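Local coordinates for protein malonate decarboxylase subunit alpha (Acinetobacter baumannii ATCC 17978, PDB 6MPR) that probably acts as the acyl-carrier-protein transferase of malonate decarboxylase, exchanging the carrier's acetyl group for malonyl and releasing acetate, at residues A[80-85]-A[108-113]; A[196-201]-A[223-228]; A[363-368]-A[429-434]. One frame throughout, in Å; residues are numbered along the deposited sequence. Where two conformers were deposited one is given.

Interaction 1: A[80-85]-A[108-113]; sequences AQTNPD and KGIARK
The carbonyl oxygen of Ala80 takes a hydrogen bond from Lys108, NZ to O 3.0 Å, and so the loop behind helix 73-79 is tied to the Schellman turn that ends helix 100-107. Both belong to the parallel alpha/beta domain: the first loop leads into strand 90-94, the turn into strand 111-116. Lys108 is extended beyond CG, where a chi2 of 179° sets CD anti to CA; CD passes 3.4 Å from Ala80 O before NZ arrives. The ammonium sits above the carbonyl plane, 42° out of it. Lys108 is exposed, whereas Ala80 is buried, its methyl group on Leu105 of helix 100-107.

Gly109 makes the turn with a positive phi of 81°, where a CB would be jammed against the carbonyl oxygen of Lys108. Beyond it Ile110 sends its longer branch toward the loop. CD1 lies 3.8 Å from Thr82 O and equally far from Ala80 O, while Leu105 and Leu90 also pack against this side chain. Thr82 is itself fixed by a hydrogen bond from OG1 to Leu79 O and leans on helix 48-55.

Pro84 closes the other end of the contact. Its CB and CG face the turn, and CG meets Ile110 CG1 at 4.0 Å. Just before it, Asn83 forms an Asx turn, OD1 accepting from Asp85 N at 2.9 Å. The ring also reaches the helix end, with Pro84 CG 3.6 Å from Lys108 O.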
ATOM      1  N   ALA A  80      -4.568 -21.814  22.647  1.00 14.44           N
ATOM      2  CA  ALA A  80      -5.590 -22.852  22.555  1.00 15.66           C
ATOM      3  C   ALA A  80      -5.696 -23.707  23.811  1.00 16.11           C
ATOM      4  O   ALA A  80      -6.643 -24.492  23.910  1.00 19.24           O
ATOM      5  CB  ALA A  80      -5.317 -23.744  21.340  1.00 16.27           C
ATOM      6  N   GLN A  81      -4.758 -23.585  24.762  1.00 16.37           N
ATOM      7  CA  GLN A  81      -4.813 -24.296  26.035  1.00 16.42           C
ATOM      8  C   GLN A  81      -5.315 -23.429  27.189  1.00 16.08           C
ATOM      9  O   GLN A  81      -5.395 -23.918  28.324  1.00 17.62           O
ATOM     10  CB  GLN A  81      -3.434 -24.861  26.388  1.00 22.41           C
ATOM     11  CG  GLN A  81      -2.913 -25.869  25.384  1.00 25.34           C
ATOM     12  CD  GLN A  81      -3.849 -27.056  25.227  1.00 36.83           C
ATOM     13  OE1 GLN A  81      -4.309 -27.634  26.215  1.00 44.13           O
ATOM     14  NE2 GLN A  81      -4.147 -27.420  23.980  1.00 42.98           N
ATOM     15  N   THR A  82      -5.666 -22.171  26.932  1.00 14.84           N
ATOM     16  CA  THR A  82      -6.195 -21.328  27.998  1.00 18.02           C
ATOM     17  C   THR A  82      -7.618 -21.746  28.360  1.00 22.39           C
ATOM     18  O   THR A  82      -8.297 -22.478  27.629  1.00 20.48           O
ATOM     19  CB  THR A  82      -6.161 -19.847  27.593  1.00 16.31           C
ATOM     20  OG1 THR A  82      -6.923 -19.651  26.391  1.00 20.19           O
ATOM     21  CG2 THR A  82      -4.728 -19.376  27.368  1.00 16.34           C
ATOM     22  N   ASN A  83      -8.052 -21.266  29.517  1.00 21.83           N
ATOM     23  CA  ASN A  83      -9.363 -21.584  30.074  1.00 18.45           C
ATOM     24  C   ASN A  83     -10.431 -20.766  29.357  1.00 19.56           C
ATOM     25  O   ASN A  83     -10.395 -19.531  29.420  1.00 21.99           O
ATOM     26  CB  ASN A  83      -9.355 -21.266  31.558  1.00 20.00           C
ATOM     27  CG  ASN A  83     -10.628 -21.713  32.277  1.00 21.63           C
ATOM     28  OD1 ASN A  83     -11.669 -21.938  31.661  1.00 27.86           O
ATOM     29  ND2 ASN A  83     -10.544 -21.814  33.595  1.00 26.56           N
ATOM     30  N   PRO A  84     -11.380 -21.391  28.660  1.00 19.40           N
ATOM     31  CA  PRO A  84     -12.394 -20.592  27.949  1.00 19.16           C
ATOM     32  C   PRO A  84     -13.353 -19.854  28.882  1.00 22.44           C
ATOM     33  O   PRO A  84     -14.043 -18.938  28.419  1.00 27.06           O
ATOM     34  CB  PRO A  84     -13.126 -21.630  27.082  1.00 23.93           C
ATOM     35  CG  PRO A  84     -12.192 -22.814  27.026  1.00 30.00           C
ATOM     36  CD  PRO A  84     -11.497 -22.824  28.353  1.00 21.55           C
ATOM     37  N   ASP A  85     -13.419 -20.204  30.172  1.00 24.30           N
ATOM     38  CA  ASP A  85     -14.177 -19.376  31.111  1.00 23.06           C
ATOM     39  C   ASP A  85     -13.488 -18.045  31.381  1.00 27.99           C
ATOM     40  O   ASP A  85     -14.130 -17.111  31.880  1.00 25.91           O
ATOM     41  CB  ASP A  85     -14.384 -20.112  32.431  1.00 35.33           C
ATOM     42  CG  ASP A  85     -15.254 -21.331  32.280  1.00 39.58           C
ATOM     43  OD1 ASP A  85     -16.179 -21.294  31.446  1.00 44.80           O
ATOM     44  OD2 ASP A  85     -15.005 -22.322  32.992  1.00 44.95           O
ATOM     45  N   LYS A 108     -13.147 -24.596  20.479  1.00 24.97           N
ATOM     46  CA  LYS A 108     -13.076 -24.635  21.936  1.00 22.07           C
ATOM     47  C   LYS A 108     -13.805 -23.475  22.613  1.00 26.11           C
ATOM     48  O   LYS A 108     -13.847 -23.432  23.847  1.00 23.85           O
ATOM     49  CB  LYS A 108     -11.608 -24.650  22.389  1.00 24.99           C
ATOM     50  CG  LYS A 108     -10.860 -25.934  22.070  1.00 26.54           C
ATOM     51  CD  LYS A 108      -9.407 -25.875  22.509  1.00 30.88           C
ATOM     52  CE  LYS A 108      -8.806 -27.274  22.555  1.00 37.59           C
ATOM     53  NZ  LYS A 108      -7.374 -27.254  22.935  1.00 38.63           N
ATOM     54  N   GLY A 109     -14.362 -22.531  21.859  1.00 23.50           N
ATOM     55  CA  GLY A 109     -15.060 -21.425  22.479  1.00 25.11           C
ATOM     56  C   GLY A 109     -14.166 -20.322  22.983  1.00 21.44           C
ATOM     57  O   GLY A 109     -14.627 -19.469  23.752  1.00 21.44           O
ATOM     58  N   ILE A 110     -12.897 -20.316  22.579  1.00 17.21           N
ATOM     59  CA  ILE A 110     -11.985 -19.246  22.966  1.00 16.76           C
ATOM     60  C   ILE A 110     -12.149 -18.048  22.040  1.00 22.23           C
ATOM     61  O   ILE A 110     -12.252 -16.902  22.494  1.00 18.11           O
ATOM     62  CB  ILE A 110     -10.540 -19.772  22.973  1.00 16.40           C
ATOM     63  CG1 ILE A 110     -10.385 -20.825  24.086  1.00 18.47           C
ATOM     64  CG2 ILE A 110      -9.558 -18.612  23.106  1.00 17.06           C
ATOM     65  CD1 ILE A 110      -9.136 -21.684  23.982  1.00 21.06           C
ATOM     66  N   ALA A 111     -12.208 -18.305  20.738  1.00 18.00           N
ATOM     67  CA  ALA A 111     -12.405 -17.286  19.717  1.00 15.30           C
ATOM     68  C   ALA A 111     -13.801 -17.415  19.117  1.00 15.25           C
ATOM     69  O   ALA A 111     -14.377 -18.509  19.078  1.00 14.23           O
ATOM     70  CB  ALA A 111     -11.349 -17.410  18.613  1.00 11.81           C
ATOM     71  N   ARG A 112     -14.356 -16.289  18.657  1.00 12.94           N
ATOM     72  CA  ARG A 112     -15.658 -16.304  17.986  1.00 15.47           C
ATOM     73  C   ARG A 112     -15.596 -15.647  16.611  1.00 15.47           C
ATOM     74  O   ARG A 112     -16.132 -16.184  15.637  1.00 21.93           O
ATOM     75  CB  ARG A 112     -16.723 -15.606  18.830  1.00 16.56           C
ATOM     76  CG  ARG A 112     -18.149 -16.054  18.501  1.00 31.47           C
ATOM     77  CD  ARG A 112     -18.255 -17.537  18.797  1.00 36.79           C
ATOM     78  NE  ARG A 112     -19.614 -18.057  18.864  1.00 43.51           N
ATOM     79  CZ  ARG A 112     -19.945 -19.160  19.531  1.00 47.62           C
ATOM     80  NH1 ARG A 112     -19.017 -19.836  20.202  1.00 44.93           N
ATOM     81  NH2 ARG A 112     -21.204 -19.582  19.540  1.00 55.71           N
ATOM     82  N   LYS A 113     -14.946 -14.488  16.515  1.00 17.97           N
ATOM     83  CA  LYS A 113     -14.880 -13.731  15.272  1.00 15.14           C
ATOM     84  C   LYS A 113     -13.527 -13.909  14.602  1.00 16.08           C
ATOM     85  O   LYS A 113     -12.499 -14.075  15.261  1.00 11.06           O
ATOM     86  CB  LYS A 113     -15.129 -12.238  15.519  1.00 13.90           C
ATOM     87  CG  LYS A 113     -16.476 -11.896  16.088  1.00 23.33           C
ATOM     88  CD  LYS A 113     -16.596 -10.381  16.180  1.00 29.56           C
ATOM     89  CE  LYS A 113     -17.818  -9.943  16.953  1.00 37.95           C
ATOM     90  NZ  LYS A 113     -17.849  -8.454  17.016  1.00 45.69           N
TER

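Interaction 2: A[196-201]-A[223-228]; sequences IVQVNE and VVADQP
Val223 opens the pairing by giving its N-H to Val197 O at 3.0 Å and returning its carbonyl to Val199 N at 2.8 Å, so that Val197 and Val199 straddle it. Its CG1 lies between the backbone N and the carbonyl carbon (chi1 64°) and touches Gln198 at CA and CB, the latter 3.9 Å away. Phe74 of helix 73-79 and Ile48 of helix 48-55 pack on the same valine. At Val224 the side chain changes to the other face of the sheet, the one that carries Val199; CG1 comes 3.9 Å from Asn200 O, and the CG2 methyls of Val224 and Val199 are neighbours at a loose 4.4 Å.

These are neighbouring parallel strands, 194-199 and 221-224, near one border of the parallel sheet in the alpha/beta domain, where strand 42-43 follows as the outermost. Ala225 N donates the last direct backbone bond, to Val199 O at 2.9 Å, with an N-H...O angle of 167°. Past this point direct backbone pairing stops and a water bridges the chains, donating to both Ala225 O and Asn200 O. The Ala225 methyl rests 3.5 Å from Gln198 NE2. That amide is held at both ends: OE1 accepts from Leu75 N at helix 73-79, while NE2 gives a hydrogen to a second water.

Asp226 OD2 forms a salt bridge with Arg77 of helix 73-79. Gln227 contributes its carbonyl, which accepts from the water on Gln198 NE2. Pro228 crosses the Asn200 side chain at about a right angle; Asn200 OD1, hydrogen-bonded to Phe229 N, stands 3.3 Å from Pro228 CA.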
ATOM      1  N   ILE A 196       3.304  -9.404  22.547  1.00 10.38           N
ATOM      2  CA  ILE A 196       4.065 -10.525  23.088  1.00  9.17           C
ATOM      3  C   ILE A 196       4.760 -11.215  21.930  1.00 14.47           C
ATOM      4  O   ILE A 196       4.104 -11.604  20.962  1.00 11.97           O
ATOM      5  CB  ILE A 196       3.163 -11.521  23.836  1.00 13.62           C
ATOM      6  CG1 ILE A 196       2.403 -10.814  24.961  1.00 17.94           C
ATOM      7  CG2 ILE A 196       3.998 -12.689  24.371  1.00 13.11           C
ATOM      8  CD1 ILE A 196       1.167 -11.534  25.373  1.00 16.69           C
ATOM      9  N   VAL A 197       6.075 -11.395  22.037  1.00 13.45           N
ATOM     10  CA  VAL A 197       6.872 -12.002  20.970  1.00 12.65           C
ATOM     11  C   VAL A 197       7.527 -13.273  21.507  1.00 13.43           C
ATOM     12  O   VAL A 197       8.331 -13.222  22.446  1.00 11.95           O
ATOM     13  CB  VAL A 197       7.933 -11.030  20.421  1.00  9.90           C
ATOM     14  CG1 VAL A 197       8.620 -11.620  19.186  1.00 12.59           C
ATOM     15  CG2 VAL A 197       7.294  -9.678  20.079  1.00 12.22           C
ATOM     16  N   GLN A 198       7.212 -14.412  20.898  1.00  9.60           N
ATOM     17  CA  GLN A 198       8.001 -15.607  21.167  1.00  9.74           C
ATOM     18  C   GLN A 198       9.297 -15.561  20.357  1.00  9.69           C
ATOM     19  O   GLN A 198       9.308 -15.128  19.199  1.00 11.16           O
ATOM     20  CB  GLN A 198       7.200 -16.873  20.842  1.00 11.45           C
ATOM     21  CG  GLN A 198       6.864 -17.047  19.348  1.00 10.88           C
ATOM     22  CD  GLN A 198       6.511 -18.473  19.021  1.00 10.78           C
ATOM     23  OE1 GLN A 198       5.368 -18.895  19.198  1.00 11.39           O
ATOM     24  NE2 GLN A 198       7.497 -19.235  18.544  1.00 13.44           N
ATOM     25  N   VAL A 199      10.404 -15.983  20.977  1.00 11.57           N
ATOM     26  CA  VAL A 199      11.688 -16.022  20.280  1.00 10.22           C
ATOM     27  C   VAL A 199      12.329 -17.392  20.425  1.00 14.43           C
ATOM     28  O   VAL A 199      12.118 -18.104  21.413  1.00 13.02           O
ATOM     29  CB  VAL A 199      12.674 -14.925  20.759  1.00 10.35           C
ATOM     30  CG1 VAL A 199      12.137 -13.539  20.397  1.00 14.81           C
ATOM     31  CG2 VAL A 199      12.953 -15.037  22.262  1.00 14.74           C
ATOM     32  N   ASN A 200      13.143 -17.748  19.427  1.00 11.25           N
ATOM     33  CA  ASN A 200      13.871 -19.013  19.482  1.00 13.09           C
ATOM     34  C   ASN A 200      14.953 -18.991  20.550  1.00 17.22           C
ATOM     35  O   ASN A 200      15.216 -20.022  21.181  1.00 16.98           O
ATOM     36  CB  ASN A 200      14.506 -19.337  18.130  1.00 11.49           C
ATOM     37  CG  ASN A 200      13.477 -19.598  17.055  1.00 13.31           C
ATOM     38  OD1 ASN A 200      12.278 -19.678  17.335  1.00 11.67           O
ATOM     39  ND2 ASN A 200      13.934 -19.730  15.822  1.00 14.19           N
ATOM     40  N   GLU A 201      15.578 -17.830  20.767  1.00 14.73           N
ATOM     41  CA  GLU A 201      16.707 -17.666  21.676  1.00 16.60           C
ATOM     42  C   GLU A 201      16.602 -16.343  22.423  1.00 17.80           C
ATOM     43  O   GLU A 201      16.199 -15.325  21.854  1.00 14.58           O
ATOM     44  CB  GLU A 201      18.028 -17.643  20.909  1.00 16.14           C
ATOM     45  CG  GLU A 201      18.587 -18.954  20.495  1.00 34.88           C
ATOM     46  CD  GLU A 201      19.914 -18.738  19.807  1.00 41.72           C
ATOM     47  OE1 GLU A 201      19.904 -18.366  18.616  1.00 30.66           O
ATOM     48  OE2 GLU A 201      20.959 -18.878  20.475  1.00 48.56           O
ATOM     49  N   VAL A 223       9.004 -14.302  25.217  1.00 13.76           N
ATOM     50  CA  VAL A 223       9.029 -15.637  25.807  1.00 13.54           C
ATOM     51  C   VAL A 223       9.848 -16.529  24.887  1.00 12.69           C
ATOM     52  O   VAL A 223       9.703 -16.462  23.667  1.00 13.86           O
ATOM     53  CB  VAL A 223       7.605 -16.201  26.017  1.00 12.12           C
ATOM     54  CG1 VAL A 223       6.868 -16.390  24.671  1.00 11.57           C
ATOM     55  CG2 VAL A 223       7.655 -17.518  26.777  1.00 12.94           C
ATOM     56  N   VAL A 224      10.739 -17.334  25.467  1.00 12.04           N
ATOM     57  CA  VAL A 224      11.485 -18.320  24.693  1.00 15.93           C
ATOM     58  C   VAL A 224      10.543 -19.470  24.354  1.00 13.74           C
ATOM     59  O   VAL A 224       9.942 -20.080  25.248  1.00 15.56           O
ATOM     60  CB  VAL A 224      12.715 -18.813  25.471  1.00 16.39           C
ATOM     61  CG1 VAL A 224      13.464 -19.890  24.675  1.00 16.38           C
ATOM     62  CG2 VAL A 224      13.637 -17.658  25.781  1.00 13.42           C
ATOM     63  N   ALA A 225      10.396 -19.762  23.063  1.00 13.45           N
ATOM     64  CA  ALA A 225       9.469 -20.808  22.650  1.00 11.92           C
ATOM     65  C   ALA A 225       9.978 -22.176  23.092  1.00 15.26           C
ATOM     66  O   ALA A 225      11.181 -22.380  23.281  1.00 18.67           O
ATOM     67  CB  ALA A 225       9.284 -20.788  21.134  1.00 14.39           C
ATOM     68  N   ASP A 226       9.048 -23.126  23.250  1.00 18.55           N
ATOM     69  CA  ASP A 226       9.456 -24.479  23.614  1.00 16.23           C
ATOM     70  C   ASP A 226      10.277 -25.115  22.509  1.00 20.40           C
ATOM     71  O   ASP A 226      11.050 -26.041  22.772  1.00 21.15           O
ATOM     72  CB  ASP A 226       8.239 -25.360  23.952  1.00 18.95           C
ATOM     73  CG  ASP A 226       7.153 -25.352  22.857  1.00 17.13           C
ATOM     74  OD1 ASP A 226       7.264 -24.596  21.869  1.00 21.06           O
ATOM     75  OD2 ASP A 226       6.163 -26.107  23.013  1.00 23.46           O
ATOM     76  N   GLN A 227      10.129 -24.625  21.284  1.00 17.03           N
ATOM     77  CA  GLN A 227      10.877 -25.106  20.137  1.00 18.80           C
ATOM     78  C   GLN A 227      10.843 -24.018  19.078  1.00 16.76           C
ATOM     79  O   GLN A 227       9.982 -23.132  19.133  1.00 19.91           O
ATOM     80  CB  GLN A 227      10.281 -26.418  19.605  1.00 24.35           C
ATOM     81  CG  GLN A 227       8.835 -26.276  19.152  1.00 23.02           C
ATOM     82  CD  GLN A 227       8.254 -27.593  18.715  1.00 29.32           C
ATOM     83  OE1 GLN A 227       7.661 -27.702  17.644  1.00 30.76           O
ATOM     84  NE2 GLN A 227       8.420 -28.608  19.543  1.00 29.31           N
ATOM     85  N   PRO A 228      11.788 -24.020  18.137  1.00 16.43           N
ATOM     86  CA  PRO A 228      11.872 -22.907  17.178  1.00 16.31           C
ATOM     87  C   PRO A 228      10.564 -22.718  16.427  1.00 15.68           C
ATOM     88  O   PRO A 228       9.839 -23.684  16.172  1.00 17.30           O
ATOM     89  CB  PRO A 228      12.997 -23.339  16.233  1.00 14.69           C
ATOM     90  CG  PRO A 228      13.844 -24.258  17.063  1.00 17.64           C
ATOM     91  CD  PRO A 228      12.879 -24.993  17.952  1.00 20.74           C
TER
HETATM   92  O   HOH W   1       7.369 -22.194  18.412  1.00 10.68           O
HETATM   93  O   HOH W   2      13.099 -22.111  21.190  1.00 25.99           O

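Interaction 3: A[363-368]-A[429-434]; sequences LFIGAT and LVVQMV
Strands 363-366 and 429-433 run parallel, 12° apart in direction, and are zipped by four backbone hydrogen bonds, from Phe364 N to Leu429 O at one end to Met433 N to Gly366 O, 2.8 Å and nearly straight (176°), at the other. They are central neighbours in the mixed sheet of the second alpha/beta domain, flanked by strands 265-268 and 474-477.

On the face of Leu363, Ile365, Leu429 and Val431 the packing is aliphatic. Ile365 and Val431 lie side by side, pointing the same way. Ile365 CG1 is anti to the backbone N (chi1 179°) and lies 3.8 Å from Val431 CB; CD1 beyond it comes within 3.6 Å of Val431 CG1, and equally close to Met433 SD. Leu363 CD1 touches both Leu429 CB and Val431 CG2, 3.9 Å from the latter. Helices 244-261 and 272-287 cover this layer, with Tyr258 on Leu363 and Ile365, and Ile277 on Ile365 and Met433.

The opposite face bears Phe364, Val430 and Gln432. Val430 CG1 meets the edge of the Phe364 ring, close to its plane. Gly366 N lies 3.9 Å above the plane of that ring, offset toward its rim; a CB on Gly366 would clash with Phe364 CZ. Gln432 bends at chi2 and crosses Thr368, just past strand 363-366, at about a right angle, NE2 pressed to 3.2 Å from Thr368 CG2.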
ATOM      1  N   LEU A 363       3.840  -6.111 -13.852  1.00  9.50           N
ATOM      2  CA  LEU A 363       3.071  -7.301 -14.179  1.00 10.23           C
ATOM      3  C   LEU A 363       2.910  -8.202 -12.958  1.00 12.26           C
ATOM      4  O   LEU A 363       3.829  -8.335 -12.138  1.00  8.74           O
ATOM      5  CB  LEU A 363       3.739  -8.077 -15.328  1.00 12.23           C
ATOM      6  CG  LEU A 363       3.115  -9.417 -15.778  1.00  9.34           C
ATOM      7  CD1 LEU A 363       3.226  -9.548 -17.291  1.00 10.53           C
ATOM      8  CD2 LEU A 363       3.791 -10.595 -15.090  1.00  9.28           C
ATOM      9  N   PHE A 364       1.726  -8.802 -12.850  1.00 12.06           N
ATOM     10  CA  PHE A 364       1.483  -9.974 -12.032  1.00  8.28           C
ATOM     11  C   PHE A 364       1.041 -11.119 -12.934  1.00 10.52           C
ATOM     12  O   PHE A 364       0.315 -10.911 -13.912  1.00 10.80           O
ATOM     13  CB  PHE A 364       0.395  -9.708 -10.960  1.00  8.03           C
ATOM     14  CG  PHE A 364      -0.111 -10.955 -10.294  1.00 13.28           C
ATOM     15  CD1 PHE A 364       0.687 -11.651  -9.404  1.00 11.77           C
ATOM     16  CD2 PHE A 364      -1.386 -11.429 -10.556  1.00 12.61           C
ATOM     17  CE1 PHE A 364       0.232 -12.789  -8.783  1.00 13.57           C
ATOM     18  CE2 PHE A 364      -1.844 -12.581  -9.958  1.00 17.77           C
ATOM     19  CZ  PHE A 364      -1.041 -13.258  -9.057  1.00 17.16           C
ATOM     20  N   ILE A 365       1.490 -12.329 -12.616  1.00 10.76           N
ATOM     21  CA  ILE A 365       1.050 -13.533 -13.317  1.00  9.13           C
ATOM     22  C   ILE A 365       0.868 -14.639 -12.286  1.00  9.09           C
ATOM     23  O   ILE A 365       1.737 -14.857 -11.441  1.00 11.02           O
ATOM     24  CB  ILE A 365       2.050 -13.937 -14.433  1.00  9.55           C
ATOM     25  CG1 ILE A 365       1.606 -15.214 -15.161  1.00 11.89           C
ATOM     26  CG2 ILE A 365       3.462 -14.089 -13.863  1.00 11.85           C
ATOM     27  CD1 ILE A 365       2.249 -15.341 -16.550  1.00 11.85           C
ATOM     28  N   GLY A 366      -0.270 -15.314 -12.328  1.00 13.26           N
ATOM     29  CA  GLY A 366      -0.516 -16.412 -11.421  1.00 12.11           C
ATOM     30  C   GLY A 366      -1.661 -17.252 -11.936  1.00 20.28           C
ATOM     31  O   GLY A 366      -2.155 -17.050 -13.046  1.00 12.91           O
ATOM     32  N   ALA A 367      -2.091 -18.196 -11.111  1.00 15.39           N
ATOM     33  CA  ALA A 367      -3.122 -19.125 -11.537  1.00 14.01           C
ATOM     34  C   ALA A 367      -4.306 -19.072 -10.584  1.00 17.20           C
ATOM     35  O   ALA A 367      -4.321 -18.337  -9.599  1.00 18.59           O
ATOM     36  CB  ALA A 367      -2.583 -20.548 -11.637  1.00 16.38           C
ATOM     37  N   THR A 368      -5.300 -19.894 -10.888  1.00 23.89           N
ATOM     38  CA  THR A 368      -6.555 -19.910 -10.152  1.00 22.20           C
ATOM     39  C   THR A 368      -7.220 -21.252 -10.399  1.00 19.40           C
ATOM     40  O   THR A 368      -6.823 -21.998 -11.298  1.00 26.35           O
ATOM     41  CB  THR A 368      -7.447 -18.769 -10.604  1.00 29.93           C
ATOM     42  OG1 THR A 368      -8.665 -18.802  -9.869  1.00 25.98           O
ATOM     43  CG2 THR A 368      -7.769 -18.927 -12.060  1.00 31.23           C
ATOM     44  N   LEU A 429      -0.308  -4.919 -16.025  1.00 11.53           N
ATOM     45  CA  LEU A 429      -0.594  -6.218 -16.622  1.00  9.54           C
ATOM     46  C   LEU A 429      -0.917  -7.226 -15.532  1.00 10.87           C
ATOM     47  O   LEU A 429      -0.181  -7.360 -14.554  1.00 12.22           O
ATOM     48  CB  LEU A 429       0.583  -6.720 -17.463  1.00  9.81           C
ATOM     49  CG  LEU A 429       0.846  -5.987 -18.789  1.00 15.10           C
ATOM     50  CD1 LEU A 429       1.332  -4.542 -18.557  1.00 13.84           C
ATOM     51  CD2 LEU A 429       1.845  -6.779 -19.637  1.00 10.72           C
ATOM     52  N   VAL A 430      -2.041  -7.914 -15.696  1.00 12.77           N
ATOM     53  CA  VAL A 430      -2.515  -8.920 -14.758  1.00 11.04           C
ATOM     54  C   VAL A 430      -2.834 -10.147 -15.599  1.00 10.16           C
ATOM     55  O   VAL A 430      -3.762 -10.115 -16.418  1.00 11.04           O
ATOM     56  CB  VAL A 430      -3.740  -8.431 -13.979  1.00 11.25           C
ATOM     57  CG1 VAL A 430      -4.384  -9.551 -13.198  1.00  9.03           C
ATOM     58  CG2 VAL A 430      -3.327  -7.302 -13.045  1.00 10.34           C
ATOM     59  N   VAL A 431      -2.034 -11.205 -15.441  1.00 10.61           N
ATOM     60  CA  VAL A 431      -2.104 -12.393 -16.283  1.00  9.99           C
ATOM     61  C   VAL A 431      -2.660 -13.549 -15.463  1.00 13.48           C
ATOM     62  O   VAL A 431      -2.114 -13.887 -14.405  1.00  9.60           O
ATOM     63  CB  VAL A 431      -0.724 -12.764 -16.851  1.00 11.38           C
ATOM     64  CG1 VAL A 431      -0.852 -13.944 -17.838  1.00 11.47           C
ATOM     65  CG2 VAL A 431      -0.060 -11.545 -17.483  1.00 11.57           C
ATOM     66  N   GLN A 432      -3.713 -14.176 -15.968  1.00 10.31           N
ATOM     67  CA  GLN A 432      -4.165 -15.468 -15.452  1.00 12.96           C
ATOM     68  C   GLN A 432      -3.595 -16.567 -16.342  1.00 17.57           C
ATOM     69  O   GLN A 432      -4.001 -16.706 -17.504  1.00 14.99           O
ATOM     70  CB  GLN A 432      -5.689 -15.554 -15.405  1.00 19.74           C
ATOM     71  CG  GLN A 432      -6.293 -14.946 -14.171  1.00 25.64           C
ATOM     72  CD  GLN A 432      -6.102 -15.812 -12.931  1.00 40.99           C
ATOM     73  OE1 GLN A 432      -6.491 -15.430 -11.834  1.00 49.38           O
ATOM     74  NE2 GLN A 432      -5.494 -16.979 -13.101  1.00 45.29           N
ATOM     75  N   MET A 433      -2.667 -17.352 -15.792  1.00 12.85           N
ATOM     76  CA  MET A 433      -1.948 -18.397 -16.521  1.00 11.34           C
ATOM     77  C   MET A 433      -2.402 -19.727 -15.935  1.00 18.23           C
ATOM     78  O   MET A 433      -1.982 -20.108 -14.839  1.00 16.37           O
ATOM     79  CB  MET A 433      -0.436 -18.208 -16.392  1.00 12.58           C
ATOM     80  CG  MET A 433       0.393 -19.324 -16.977  1.00 14.82           C
ATOM     81  SD  MET A 433       2.145 -18.933 -16.704  1.00 23.67           S
ATOM     82  CE  MET A 433       2.897 -20.037 -17.855  1.00 24.53           C
ATOM     83  N   VAL A 434      -3.261 -20.435 -16.669  1.00 13.48           N
ATOM     84  CA  VAL A 434      -4.032 -21.536 -16.117  0.53 16.84           C
ATOM     85  C   VAL A 434      -4.230 -22.593 -17.208  1.00 17.84           C
ATOM     86  O   VAL A 434      -4.488 -22.249 -18.366  1.00 14.88           O
ATOM     87  CB  VAL A 434      -5.347 -20.926 -15.558  0.53 16.39           C
ATOM     88  CG1 VAL A 434      -6.531 -21.182 -16.447  0.53 17.24           C
ATOM     89  CG2 VAL A 434      -5.557 -21.290 -14.072  0.53 21.32           C
TER

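Overall arrangement
From the N terminus the three contacts follow in series: each loop closes before the next opens, and none nest or cross. Interaction 1 closes a short excursion through strand 90-94 and helix 100-107. Interaction 2 closes a helix-free loop of similar length between strands 194-199 and 221-224. Both reach the same parallel sheet, at different places along it; their centres lie 22 Å apart, and helix 73-79 links them, running into 80-85 while packing on 223-228. Interaction 3 closes the longest loop, 60 residues, in the separate mixed sheet on the opposite side of the chain's centre, its centre about 40 Å from that of interaction 1.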